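Local coordinates for Alpha/beta hydrolase fold-3 domain-containing protein (Enterococcus faecalis, PDB 2QRU), which is of unknown function but belongs to the alpha/beta hydrolase superfamily and probably acts as a hydrolase, at residues I39-K43 with D166-R172; E141-L145 with E222-R227; L67-N71 with R172-Y176; G36-Y40 with L185-Y189. One frame throughout, in Å; residues are numbered along the deposited sequence.

Interaction 1: I39-K43 with D166-R172; sequences IYGTK and DDPFLSR. With EDO (1,2-ethanediol), chain G.
Tyr40 lies over the turn formed by the other segment, its CB 3.6 Å from Arg172 CB and its ring atom CD2 4.1 Å from Leu170 CB; chi1 near 79° (p) sets the ring there, edge-to-face with Tyr173. Two irregular loops of the alpha/beta hydrolase fold meet here, one following strand 28-33 and the other leading into helix 173-181. Tyr40 CA lies 4.9 Å from Arg172 CA, Gly41 CA 5.0 Å from Asp167 CA and Thr42 CA 5.1 Å from Pro168 CA. Residues 167-170 form a type I turn, closed by Leu170 N to Asp167 O (3.1 Å). Asp167 (chi1 t) organises it: OD2 accepts Gly41 N (3.2 Å) and Arg172 N (3.1 Å), while OD1 takes Ser171 OG (2.8 Å). Asp167 N returns a weak bond to Gly41 O at 3.0 Å. Gly41, at phi 104° and psi -175°, could hardly carry a CB. Thr42 (t) donates from OG1 to Asp166 OD1 at 2.7 Å, and its N binds O2 of an ethanediol at 3.0 Å. Lys43 NZ makes a long salt bridge to Asp166 OD2 (3.7 Å), Asp65 being its stronger partner, and a water joins Thr42 OG1 to Asp166 OD2. Arg172 NE donates to Ile39 O at 2.7 Å. The Asp167 carboxylate and Arg172 guanidinium thus take up backbone groups of two loops without regular strand pairing.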
loop_
_atom_site.group_PDB
_atom_site.type_symbol
_atom_site.label_atom_id
_atom_site.label_comp_id
_atom_site.label_asym_id
_atom_site.label_seq_id
_atom_site.Cartn_x
_atom_site.Cartn_y
_atom_site.Cartn_z
ATOM N N ILE A 39 -4.702 6.009 7.592
ATOM C CA ILE A 39 -5.470 6.313 8.808
ATOM C C ILE A 39 -6.173 5.080 9.408
ATOM O O ILE A 39 -6.337 4.985 10.642
ATOM C CB ILE A 39 -6.554 7.410 8.571
ATOM C CG1 ILE A 39 -5.972 8.682 7.909
ATOM C CG2 ILE A 39 -7.345 7.688 9.861
ATOM C CD1 ILE A 39 -5.409 9.643 8.796
ATOM N N TYR A 40 -6.639 4.156 8.561
ATOM C CA TYR A 40 -7.277 2.942 9.061
ATOM C C TYR A 40 -6.751 1.686 8.358
ATOM O O TYR A 40 -5.887 1.771 7.497
ATOM C CB TYR A 40 -8.815 3.050 8.977
ATOM C CG TYR A 40 -9.442 2.815 7.607
ATOM C CD1 TYR A 40 -9.463 3.818 6.626
ATOM C CD2 TYR A 40 -10.043 1.585 7.305
ATOM C CE1 TYR A 40 -10.045 3.587 5.361
ATOM C CE2 TYR A 40 -10.625 1.341 6.053
ATOM C CZ TYR A 40 -10.645 2.341 5.097
ATOM O OH TYR A 40 -11.231 2.066 3.870
ATOM N N GLY A 41 -7.252 0.527 8.779
ATOM C CA GLY A 41 -7.036 -0.704 8.017
ATOM C C GLY A 41 -6.004 -1.633 8.612
ATOM O O GLY A 41 -5.457 -1.374 9.698
ATOM N N THR A 42 -5.717 -2.709 7.875
ATOM C CA THR A 42 -5.044 -3.846 8.439
ATOM C C THR A 42 -4.388 -4.687 7.355
ATOM O O THR A 42 -4.936 -4.823 6.262
ATOM C CB THR A 42 -6.081 -4.706 9.228
ATOM O OG1 THR A 42 -5.468 -5.911 9.687
ATOM C CG2 THR A 42 -7.281 -5.067 8.344
ATOM N N LYS A 43 -3.207 -5.220 7.664
ATOM C CA LYS A 43 -2.540 -6.265 6.856
ATOM C C LYS A 43 -3.479 -7.422 6.546
ATOM O O LYS A 43 -3.292 -8.136 5.566
ATOM C CB LYS A 43 -1.286 -6.808 7.546
ATOM C CG LYS A 43 -1.499 -7.405 8.968
ATOM C CD LYS A 43 -0.191 -7.947 9.534
ATOM C CE LYS A 43 -0.391 -8.498 10.988
ATOM N NZ LYS A 43 -0.929 -7.427 11.887
ATOM N N ASP A 166 -2.047 -1.557 13.785
ATOM C CA ASP A 166 -3.048 -2.369 13.094
ATOM C C ASP A 166 -4.448 -2.009 13.557
ATOM O O ASP A 166 -4.670 -1.695 14.742
ATOM C CB ASP A 166 -2.761 -3.851 13.382
ATOM C CG ASP A 166 -3.637 -4.801 12.578
ATOM O OD1 ASP A 166 -3.874 -4.552 11.360
ATOM O OD2 ASP A 166 -4.017 -5.839 13.163
ATOM N N ASP A 167 -5.391 -2.058 12.623
ATOM C CA ASP A 167 -6.791 -1.735 12.873
ATOM C C ASP A 167 -7.625 -2.864 12.266
ATOM O O ASP A 167 -8.259 -2.688 11.219
ATOM C CB ASP A 167 -7.094 -0.356 12.252
ATOM C CG ASP A 167 -8.560 0.045 12.340
ATOM O OD1 ASP A 167 -9.272 -0.318 13.317
ATOM O OD2 ASP A 167 -8.998 0.757 11.407
ATOM N N PRO A 168 -7.585 -4.054 12.902
ATOM C CA PRO A 168 -8.093 -5.281 12.236
ATOM C C PRO A 168 -9.590 -5.297 11.885
ATOM O O PRO A 168 -10.000 -6.069 11.020
ATOM C CB PRO A 168 -7.749 -6.402 13.223
ATOM C CG PRO A 168 -7.590 -5.709 14.560
ATOM C CD PRO A 168 -7.030 -4.332 14.240
ATOM N N PHE A 169 -10.386 -4.448 12.519
ATOM C CA PHE A 169 -11.827 -4.425 12.265
ATOM C C PHE A 169 -12.293 -3.146 11.562
ATOM O O PHE A 169 -13.490 -2.837 11.542
ATOM C CB PHE A 169 -12.581 -4.687 13.568
ATOM C CG PHE A 169 -12.188 -5.980 14.213
ATOM C CD1 PHE A 169 -12.305 -7.180 13.504
ATOM C CD2 PHE A 169 -11.639 -5.996 15.489
ATOM C CE1 PHE A 169 -11.918 -8.400 14.083
ATOM C CE2 PHE A 169 -11.252 -7.209 16.081
ATOM C CZ PHE A 169 -11.392 -8.409 15.375
ATOM N N LEU A 170 -11.335 -2.408 10.990
ATOM C CA LEU A 170 -11.614 -1.170 10.258
ATOM C C LEU A 170 -12.396 -0.144 11.088
ATOM O O LEU A 170 -13.223 0.604 10.564
ATOM C CB LEU A 170 -12.319 -1.462 8.918
ATOM C CG LEU A 170 -11.819 -2.681 8.126
ATOM C CD1 LEU A 170 -12.488 -2.808 6.758
ATOM C CD2 LEU A 170 -10.314 -2.628 7.962
ATOM N N SER A 171 -12.121 -0.112 12.390
ATOM C CA SER A 171 -12.839 0.758 13.298
ATOM C C SER A 171 -12.493 2.238 13.079
ATOM O O SER A 171 -13.267 3.127 13.436
ATOM C CB SER A 171 -12.557 0.351 14.746
ATOM O OG SER A 171 -11.224 0.668 15.106
ATOM N N ARG A 172 -11.336 2.494 12.470
ATOM C CA ARG A 172 -10.889 3.869 12.244
ATOM C C ARG A 172 -11.356 4.396 10.878
ATOM O O ARG A 172 -11.013 5.522 10.484
ATOM C CB ARG A 172 -9.366 3.960 12.388
ATOM C CG ARG A 172 -8.816 3.511 13.758
ATOM C CD ARG A 172 -7.294 3.302 13.690
ATOM N NE ARG A 172 -6.605 4.536 13.323
ATOM C CZ ARG A 172 -6.288 5.514 14.182
ATOM N NH1 ARG A 172 -6.563 5.381 15.474
ATOM N NH2 ARG A 172 -5.676 6.625 13.752
HETATM C C1 EDO G . -9.312 -2.126 3.878
HETATM O O1 EDO G . -8.850 -1.694 2.581
HETATM C C2 EDO G . -8.361 -1.488 4.904
HETATM O O2 EDO G . -7.321 -2.339 5.399
HETATM O O HOH W 1 -4.182 -7.980 11.446
HETATM O O HOH W 2 -1.896 -3.900 9.688
#

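Interaction 2: E141-L145 with E222-R227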
loop_
_atom_site.group_PDB
_atom_site.type_symbol
_atom_site.label_atom_id
_atom_site.label_comp_id
_atom_site.label_asym_id
_atom_site.label_seq_id
_atom_site.Cartn_x
_atom_site.Cartn_y
_atom_site.Cartn_z
ATOM N N GLU A 141 -7.625 18.541 -3.604
ATOM C CA GLU A 141 -8.860 18.584 -4.409
ATOM C C GLU A 141 -10.054 18.087 -3.563
ATOM O O GLU A 141 -9.919 17.102 -2.826
ATOM C CB GLU A 141 -8.725 17.693 -5.682
ATOM C CG GLU A 141 -7.562 18.028 -6.685
ATOM C CD GLU A 141 -7.133 16.853 -7.645
ATOM O OE1 GLU A 141 -7.950 15.984 -8.046
ATOM O OE2 GLU A 141 -5.940 16.805 -8.021
ATOM N N PRO A 142 -11.224 18.763 -3.658
ATOM C CA PRO A 142 -12.449 18.247 -3.024
ATOM C C PRO A 142 -12.864 16.874 -3.582
ATOM O O PRO A 142 -12.820 16.645 -4.796
ATOM C CB PRO A 142 -13.501 19.323 -3.339
ATOM C CG PRO A 142 -12.938 20.108 -4.503
ATOM C CD PRO A 142 -11.457 20.055 -4.343
ATOM N N ARG A 143 -13.207 15.963 -2.677
ATOM C CA ARG A 143 -13.717 14.641 -3.036
ATOM C C ARG A 143 -14.963 14.356 -2.201
ATOM O O ARG A 143 -15.006 14.654 -0.995
ATOM C CB ARG A 143 -12.668 13.560 -2.779
ATOM C CG ARG A 143 -11.448 13.629 -3.706
ATOM C CD ARG A 143 -10.328 12.720 -3.222
ATOM N NE ARG A 143 -9.823 13.094 -1.894
ATOM C CZ ARG A 143 -9.024 12.324 -1.162
ATOM N NH1 ARG A 143 -8.645 11.130 -1.622
ATOM N NH2 ARG A 143 -8.599 12.741 0.028
ATOM N N LYS A 144 -15.995 13.827 -2.844
ATOM C CA LYS A 144 -17.159 13.348 -2.114
ATOM C C LYS A 144 -17.147 11.838 -2.294
ATOM O O LYS A 144 -17.309 11.323 -3.410
ATOM C CB LYS A 144 -18.464 14.012 -2.603
ATOM C CG LYS A 144 -19.711 13.789 -1.712
ATOM C CD LYS A 144 -19.439 13.998 -0.211
ATOM C CE LYS A 144 -19.263 15.467 0.163
ATOM N NZ LYS A 144 -18.690 15.639 1.537
ATOM N N LEU A 145 -16.877 11.147 -1.188
ATOM C CA LEU A 145 -16.715 9.698 -1.175
ATOM C C LEU A 145 -17.839 9.061 -0.348
ATOM O O LEU A 145 -18.382 8.011 -0.728
ATOM C CB LEU A 145 -15.324 9.322 -0.639
ATOM C CG LEU A 145 -14.139 10.086 -1.255
ATOM C CD1 LEU A 145 -12.812 9.847 -0.516
ATOM C CD2 LEU A 145 -14.005 9.798 -2.749
ATOM N N GLU A 222 -12.798 7.605 -7.904
ATOM C CA GLU A 222 -13.107 8.947 -7.384
ATOM C C GLU A 222 -12.239 9.355 -6.193
ATOM O O GLU A 222 -12.293 10.523 -5.768
ATOM C CB GLU A 222 -14.566 8.982 -6.913
ATOM C CG GLU A 222 -15.543 8.499 -7.956
ATOM C CD GLU A 222 -16.273 9.630 -8.617
ATOM O OE1 GLU A 222 -15.614 10.642 -8.950
ATOM O OE2 GLU A 222 -17.502 9.507 -8.800
ATOM N N GLU A 223 -11.449 8.415 -5.672
ATOM C CA GLU A 223 -10.620 8.642 -4.475
ATOM C C GLU A 223 -9.149 8.990 -4.792
ATOM O O GLU A 223 -8.528 9.783 -4.081
ATOM C CB GLU A 223 -10.711 7.424 -3.547
ATOM C CG GLU A 223 -12.150 7.002 -3.237
ATOM C CD GLU A 223 -12.258 5.922 -2.181
ATOM O OE1 GLU A 223 -11.380 5.852 -1.303
ATOM O OE2 GLU A 223 -13.242 5.146 -2.218
ATOM N N VAL A 224 -8.602 8.389 -5.851
ATOM C CA VAL A 224 -7.269 8.702 -6.359
ATOM C C VAL A 224 -7.376 8.810 -7.888
ATOM O O VAL A 224 -7.853 7.860 -8.524
ATOM C CB VAL A 224 -6.270 7.542 -6.021
ATOM C CG1 VAL A 224 -4.869 7.820 -6.603
ATOM C CG2 VAL A 224 -6.227 7.260 -4.503
ATOM N N PRO A 225 -6.962 9.953 -8.480
ATOM C CA PRO A 225 -7.036 10.071 -9.939
ATOM C C PRO A 225 -6.202 8.963 -10.585
ATOM O O PRO A 225 -5.032 8.767 -10.214
ATOM C CB PRO A 225 -6.463 11.474 -10.223
ATOM C CG PRO A 225 -6.597 12.208 -8.907
ATOM C CD PRO A 225 -6.455 11.195 -7.846
ATOM N N PHE A 226 -6.789 8.226 -11.534
ATOM C CA PHE A 226 -6.047 7.068 -12.074
ATOM C C PHE A 226 -4.860 7.438 -12.958
ATOM O O PHE A 226 -4.038 6.571 -13.292
ATOM C CB PHE A 226 -6.980 5.979 -12.669
ATOM C CG PHE A 226 -7.380 6.173 -14.116
ATOM C CD1 PHE A 226 -7.834 7.406 -14.606
ATOM C CD2 PHE A 226 -7.360 5.079 -14.972
ATOM C CE1 PHE A 226 -8.253 7.507 -15.958
ATOM C CE2 PHE A 226 -7.802 5.159 -16.309
ATOM C CZ PHE A 226 -8.216 6.374 -16.795
ATOM N N ARG A 227 -4.706 8.745 -13.235
ATOM C CA ARG A 227 -3.458 9.192 -13.878
ATOM C C ARG A 227 -2.230 8.753 -13.060
ATOM O O ARG A 227 -1.108 8.600 -13.606
ATOM C CB ARG A 227 -3.454 10.707 -14.089
ATOM C CG ARG A 227 -3.534 11.509 -12.776
ATOM C CD ARG A 227 -3.224 13.020 -12.999
ATOM N NE ARG A 227 -3.302 13.746 -11.724
ATOM C CZ ARG A 227 -2.292 13.847 -10.838
ATOM N NH1 ARG A 227 -1.083 13.292 -11.083
ATOM N NH2 ARG A 227 -2.480 14.534 -9.697
#
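In this alpha/beta hydrolase fold, the loop that follows the probable catalytic acid packs against the one that leads to helix 173-181. Segment 222-227 lies between strand 213-218 and helix 227-235, directly after Asp221, the probable acid of a Ser-His-Asp triad; segment 141-145 belongs to the long excursion between strand 127-130 and helix 173-181. The contact is small, burying 263 Å², and lies at the surface. Glu141 comes first: its OE1 reaches 4.1 Å from Pro225 CG, and OE2 stands 4.5 Å from Arg227 NH2, opposite charges near each other but beyond a salt bridge. From there the chain runs extended. Arg143 sends its side chain across, CG passing 3.8 Å from Glu222 O, so that NH1 can donate to Glu223 O at 2.8 Å, the one hydrogen bond joining the two segments; its CA is 6.9 Å from that of Glu223. Two residues on, Leu145 also points its CB toward the other loop, as alternation in an extended chain allows, and its other neighbours include His177 and Ile180 of helix 173-181. The carboxylate of Asp221 accepts the backbone N atoms of Glu223 and Val224, and the side chain of Glu223 rests on His249. The apolar end of the contact is Leu145 CD2, which lies 3.5 Å from Glu222 O and 3.4 Å from Glu223 CG.

Interaction 3: L67-N71 with R172-Y176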
loop_
_atom_site.group_PDB
_atom_site.type_symbol
_atom_site.label_atom_id
_atom_site.label_comp_id
_atom_site.label_asym_id
_atom_site.label_seq_id
_atom_site.Cartn_x
_atom_site.Cartn_y
_atom_site.Cartn_z
ATOM N N LEU A 67 2.546 2.171 10.830
ATOM C CA LEU A 67 1.897 3.114 11.744
ATOM C C LEU A 67 0.818 3.937 11.027
ATOM O O LEU A 67 0.920 4.191 9.800
ATOM C CB LEU A 67 2.954 4.025 12.396
ATOM C CG LEU A 67 3.880 3.283 13.367
ATOM C CD1 LEU A 67 4.988 4.225 13.798
ATOM C CD2 LEU A 67 3.122 2.735 14.614
ATOM N N LEU A 68 -0.189 4.375 11.794
ATOM C CA LEU A 68 -1.330 5.079 11.222
ATOM C C LEU A 68 -1.449 6.482 11.784
ATOM O O LEU A 68 -1.168 6.719 12.964
ATOM C CB LEU A 68 -2.643 4.328 11.458
ATOM C CG LEU A 68 -2.702 2.884 10.939
ATOM C CD1 LEU A 68 -3.997 2.237 11.380
ATOM C CD2 LEU A 68 -2.542 2.849 9.404
ATOM N N ALA A 69 -1.853 7.385 10.894
ATOM C CA ALA A 69 -2.157 8.778 11.215
ATOM C C ALA A 69 -3.585 8.885 11.768
ATOM O O ALA A 69 -4.407 7.973 11.559
ATOM C CB ALA A 69 -1.967 9.654 9.952
ATOM N N PRO A 70 -3.898 9.975 12.505
ATOM C CA PRO A 70 -3.043 11.112 12.890
ATOM C C PRO A 70 -2.077 10.792 14.030
ATOM O O PRO A 70 -1.233 11.645 14.359
ATOM C CB PRO A 70 -4.059 12.169 13.361
ATOM C CG PRO A 70 -5.190 11.329 13.966
ATOM C CD PRO A 70 -5.255 10.072 13.092
ATOM N N ASN A 71 -2.239 9.608 14.649
ATOM C CA ASN A 71 -1.448 9.171 15.819
ATOM C C ASN A 71 0.047 9.268 15.531
ATOM O O ASN A 71 0.817 9.729 16.379
ATOM C CB ASN A 71 -1.828 7.750 16.243
ATOM C CG ASN A 71 -3.319 7.577 16.441
ATOM O OD1 ASN A 71 -4.123 7.996 15.608
ATOM N ND2 ASN A 71 -3.702 6.937 17.547
ATOM N N ARG A 172 -11.336 2.494 12.470
ATOM C CA ARG A 172 -10.889 3.869 12.244
ATOM C C ARG A 172 -11.356 4.396 10.878
ATOM O O ARG A 172 -11.013 5.522 10.484
ATOM C CB ARG A 172 -9.366 3.960 12.388
ATOM C CG ARG A 172 -8.816 3.511 13.758
ATOM C CD ARG A 172 -7.294 3.302 13.690
ATOM N NE ARG A 172 -6.605 4.536 13.323
ATOM C CZ ARG A 172 -6.288 5.514 14.182
ATOM N NH1 ARG A 172 -6.563 5.381 15.474
ATOM N NH2 ARG A 172 -5.676 6.625 13.752
ATOM N N TYR A 173 -12.143 3.578 10.167
ATOM C CA TYR A 173 -12.691 3.952 8.851
ATOM C C TYR A 173 -13.400 5.324 8.874
ATOM O O TYR A 173 -13.180 6.177 8.000
ATOM C CB TYR A 173 -13.625 2.835 8.334
ATOM C CG TYR A 173 -14.492 3.229 7.159
ATOM C CD1 TYR A 173 -15.738 3.839 7.365
ATOM C CD2 TYR A 173 -14.070 2.995 5.845
ATOM C CE1 TYR A 173 -16.536 4.211 6.295
ATOM C CE2 TYR A 173 -14.865 3.350 4.766
ATOM C CZ TYR A 173 -16.091 3.954 4.998
ATOM O OH TYR A 173 -16.881 4.320 3.935
ATOM N N LEU A 174 -14.235 5.547 9.885
ATOM C CA LEU A 174 -14.960 6.816 9.985
ATOM C C LEU A 174 -14.048 8.016 10.230
ATOM O O LEU A 174 -14.374 9.132 9.819
ATOM C CB LEU A 174 -16.058 6.761 11.065
ATOM C CG LEU A 174 -17.251 5.851 10.772
ATOM C CD1 LEU A 174 -18.390 6.055 11.747
ATOM C CD2 LEU A 174 -17.721 6.014 9.325
ATOM N N LEU A 175 -12.932 7.797 10.920
ATOM C CA LEU A 175 -12.018 8.899 11.231
ATOM C C LEU A 175 -11.410 9.420 9.933
ATOM O O LEU A 175 -11.269 10.632 9.724
ATOM C CB LEU A 175 -10.921 8.447 12.204
ATOM C CG LEU A 175 -9.981 9.539 12.743
ATOM C CD1 LEU A 175 -10.713 10.571 13.591
ATOM C CD2 LEU A 175 -8.852 8.898 13.535
ATOM N N TYR A 176 -11.066 8.479 9.062
ATOM C CA TYR A 176 -10.556 8.789 7.738
ATOM C C TYR A 176 -11.554 9.653 6.956
ATOM O O TYR A 176 -11.220 10.744 6.478
ATOM C CB TYR A 176 -10.261 7.481 7.001
ATOM C CG TYR A 176 -9.743 7.686 5.599
ATOM C CD1 TYR A 176 -8.603 8.455 5.362
ATOM C CD2 TYR A 176 -10.399 7.111 4.509
ATOM C CE1 TYR A 176 -8.106 8.635 4.045
ATOM C CE2 TYR A 176 -9.938 7.302 3.208
ATOM C CZ TYR A 176 -8.798 8.049 2.981
ATOM O OH TYR A 176 -8.372 8.202 1.681
#
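In this alpha/beta hydrolase fold, the buried Arg172, just ahead of helix 173-181, gathers carbonyl oxygens from three loops, its own among them. Its NH2 donates to Ala69 O at 2.9 Å and to Asn71 OD1 at 2.8 Å, both acceptors lying near the guanidinium plane. The remaining nitrogens have partners beyond this pair of segments: NE is bound to Ile39 O and NH1 to Asp159 O. Asn71 is equally well supplied, since its ND2 donates to the carbonyls of Lys162 and Asp159 while OD1 receives the arginine. The backbone of Arg172 is used too, its N reaching Asp167 OD2 and its O accepting Tyr176 N (3.3 Å) and, weakly, Leu175 N (3.0 Å) in the first turn of the helix. The cis peptide between Ala69 and Pro70 bends the loop after strand 59-64 at the point where the guanidinium meets it. Apolar atoms complete the setting: Leu68 CD1 approaches Arg172 NE to 4.0 Å, Pro70 CD lies 3.5 Å from Arg172 NH2, and on the neighbouring helix Leu175 CD2 touches Pro70 CD at 3.8 Å.

Interaction 4: G36-Y40 with L185-Y189; sequences GGMIY and LPHFY. With PO4 (phosphate ion), chain B.
A very short hydrogen bond, 2.5 Å from Tyr189 OH to Gly37 O, joins a short helix to a loop of unusual backbone geometry. Gly36 (phi 120°, psi 21°), Gly37 (66°, 15°) and Met38 (61°, 17°) all have positive phi, and the tight coil they form is closed by Ile39 N and Tyr40 N on Gly36 O, at 3.1 and 2.9 Å. Residues 185-189 are helical, with Tyr189 N bonded to Leu185 O (2.9 Å); CA atoms pair Met38 with Tyr189 (8.2 Å) and Ile39 with Phe188 (8.5 Å). Ile39 (m, m) places CD1 4.1 Å from Leu185 CD1, 4.1 Å from Phe188 CB and 4.0 Å from Tyr189 CE1. Met38, a selenomethionine, brings CE to 3.9 Å from Tyr189 CZ. Gly36 N and Gly37 N each donate to phosphate O4 at 2.7 Å; the ion, probably from the crystallisation liquor, also meets Ala105 N and, in the probable triad, His249 NE2. The three backbone N atoms are consistent with the oxyanion hole of an HGGG-type hydrolase.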
loop_
_atom_site.group_PDB
_atom_site.type_symbol
_atom_site.label_atom_id
_atom_site.label_comp_id
_atom_site.label_asym_id
_atom_site.label_seq_id
_atom_site.Cartn_x
_atom_site.Cartn_y
_atom_site.Cartn_z
ATOM N N GLY A 36 -6.196 1.841 3.277
ATOM C CA GLY A 36 -6.850 2.543 4.378
ATOM C C GLY A 36 -6.400 3.984 4.575
ATOM O O GLY A 36 -6.576 4.538 5.672
ATOM N N GLY A 37 -5.827 4.595 3.538
ATOM C CA GLY A 37 -5.506 6.035 3.606
ATOM C C GLY A 37 -4.448 6.468 4.617
ATOM O O GLY A 37 -4.338 7.661 4.907
HETATM N N MSE A 38 -3.673 5.512 5.132
HETATM C CA MSE A 38 -2.716 5.734 6.239
HETATM C C MSE A 38 -3.380 6.200 7.515
HETATM O O MSE A 38 -2.709 6.741 8.396
HETATM C CB MSE A 38 -1.571 6.682 5.830
HETATM C CG MSE A 38 -0.704 6.030 4.749
HETATM SE SE MSE A 38 0.577 7.333 3.972
HETATM C CE MSE A 38 -0.709 8.397 2.930
ATOM N N ILE A 39 -4.702 6.009 7.592
ATOM C CA ILE A 39 -5.470 6.313 8.808
ATOM C C ILE A 39 -6.173 5.080 9.408
ATOM O O ILE A 39 -6.337 4.985 10.642
ATOM C CB ILE A 39 -6.554 7.410 8.571
ATOM C CG1 ILE A 39 -5.972 8.682 7.909
ATOM C CG2 ILE A 39 -7.345 7.688 9.861
ATOM C CD1 ILE A 39 -5.409 9.643 8.796
ATOM N N TYR A 40 -6.639 4.156 8.561
ATOM C CA TYR A 40 -7.277 2.942 9.061
ATOM C C TYR A 40 -6.751 1.686 8.358
ATOM O O TYR A 40 -5.887 1.771 7.497
ATOM C CB TYR A 40 -8.815 3.050 8.977
ATOM C CG TYR A 40 -9.442 2.815 7.607
ATOM C CD1 TYR A 40 -9.463 3.818 6.626
ATOM C CD2 TYR A 40 -10.043 1.585 7.305
ATOM C CE1 TYR A 40 -10.045 3.587 5.361
ATOM C CE2 TYR A 40 -10.625 1.341 6.053
ATOM C CZ TYR A 40 -10.645 2.341 5.097
ATOM O OH TYR A 40 -11.231 2.066 3.870
ATOM N N LEU A 185 -7.456 16.209 6.536
ATOM C CA LEU A 185 -6.553 15.133 6.188
ATOM C C LEU A 185 -5.082 15.580 6.189
ATOM O O LEU A 185 -4.246 14.910 6.789
ATOM C CB LEU A 185 -6.959 14.447 4.871
ATOM C CG LEU A 185 -6.261 13.121 4.611
ATOM C CD1 LEU A 185 -6.444 12.154 5.775
ATOM C CD2 LEU A 185 -6.717 12.499 3.258
ATOM N N PRO A 186 -4.759 16.718 5.530
ATOM C CA PRO A 186 -3.364 17.149 5.616
ATOM C C PRO A 186 -2.891 17.348 7.052
ATOM O O PRO A 186 -1.775 16.958 7.383
ATOM C CB PRO A 186 -3.356 18.470 4.825
ATOM C CG PRO A 186 -4.473 18.273 3.833
ATOM C CD PRO A 186 -5.543 17.627 4.670
ATOM N N HIS A 187 -3.742 17.922 7.898
ATOM C CA HIS A 187 -3.375 18.163 9.292
ATOM C C HIS A 187 -3.140 16.819 9.994
ATOM O O HIS A 187 -2.162 16.663 10.736
ATOM C CB HIS A 187 -4.439 18.984 10.021
ATOM C CG HIS A 187 -4.082 19.291 11.441
ATOM N ND1 HIS A 187 -3.161 20.260 11.781
ATOM C CD2 HIS A 187 -4.492 18.735 12.606
ATOM C CE1 HIS A 187 -3.034 20.299 13.099
ATOM N NE2 HIS A 187 -3.828 19.382 13.621
ATOM N N PHE A 188 -4.026 15.861 9.741
ATOM C CA PHE A 188 -3.894 14.521 10.329
ATOM C C PHE A 188 -2.570 13.894 9.903
ATOM O O PHE A 188 -1.904 13.234 10.693
ATOM C CB PHE A 188 -5.070 13.618 9.938
ATOM C CG PHE A 188 -6.277 13.762 10.837
ATOM C CD1 PHE A 188 -6.437 14.885 11.660
ATOM C CD2 PHE A 188 -7.268 12.787 10.839
ATOM C CE1 PHE A 188 -7.557 15.017 12.486
ATOM C CE2 PHE A 188 -8.397 12.919 11.662
ATOM C CZ PHE A 188 -8.538 14.024 12.478
ATOM N N TYR A 189 -2.200 14.100 8.640
ATOM C CA TYR A 189 -0.954 13.551 8.087
ATOM C C TYR A 189 0.322 14.294 8.532
ATOM O O TYR A 189 1.430 13.783 8.371
ATOM C CB TYR A 189 -1.011 13.633 6.567
ATOM C CG TYR A 189 -1.880 12.620 5.856
ATOM C CD1 TYR A 189 -2.256 11.398 6.459
ATOM C CD2 TYR A 189 -2.231 12.847 4.505
ATOM C CE1 TYR A 189 -3.017 10.451 5.746
ATOM C CE2 TYR A 189 -2.985 11.933 3.802
ATOM C CZ TYR A 189 -3.376 10.733 4.433
ATOM O OH TYR A 189 -4.094 9.842 3.709
HETATM P P PO4 B . -7.434 3.666 0.668
HETATM O O1 PO4 B . -7.494 4.773 -0.374
HETATM O O2 PO4 B . -8.387 4.035 1.797
HETATM O O3 PO4 B . -7.963 2.346 0.100
HETATM O O4 PO4 B . -5.990 3.514 1.117
#

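Interactions 1, 3 and 4 form one cluster. Centres of interactions 3 and 4 are 6 Å apart, and those of interactions 1 and 3 are 8 Å apart. Arg172 belongs to both 1 and 3, Ile39 and Tyr40 to both 1 and 4, and Ala69 N lies 2.7 Å from Met38 O, a probable hydrogen bond between 3 and 4. Interaction 2 stands apart, touching interaction 4 through Arg143 NH2 and Leu185 CD2 (3.7 Å). The phosphate in the probable active site relates three contacts: Gly36 N and Gly37 N of interaction 4 bind it, and the side chains of Tyr40 and Glu223 come within about 4 Å at their nearest atoms. Interaction 3 relates to the site through 1 and 4.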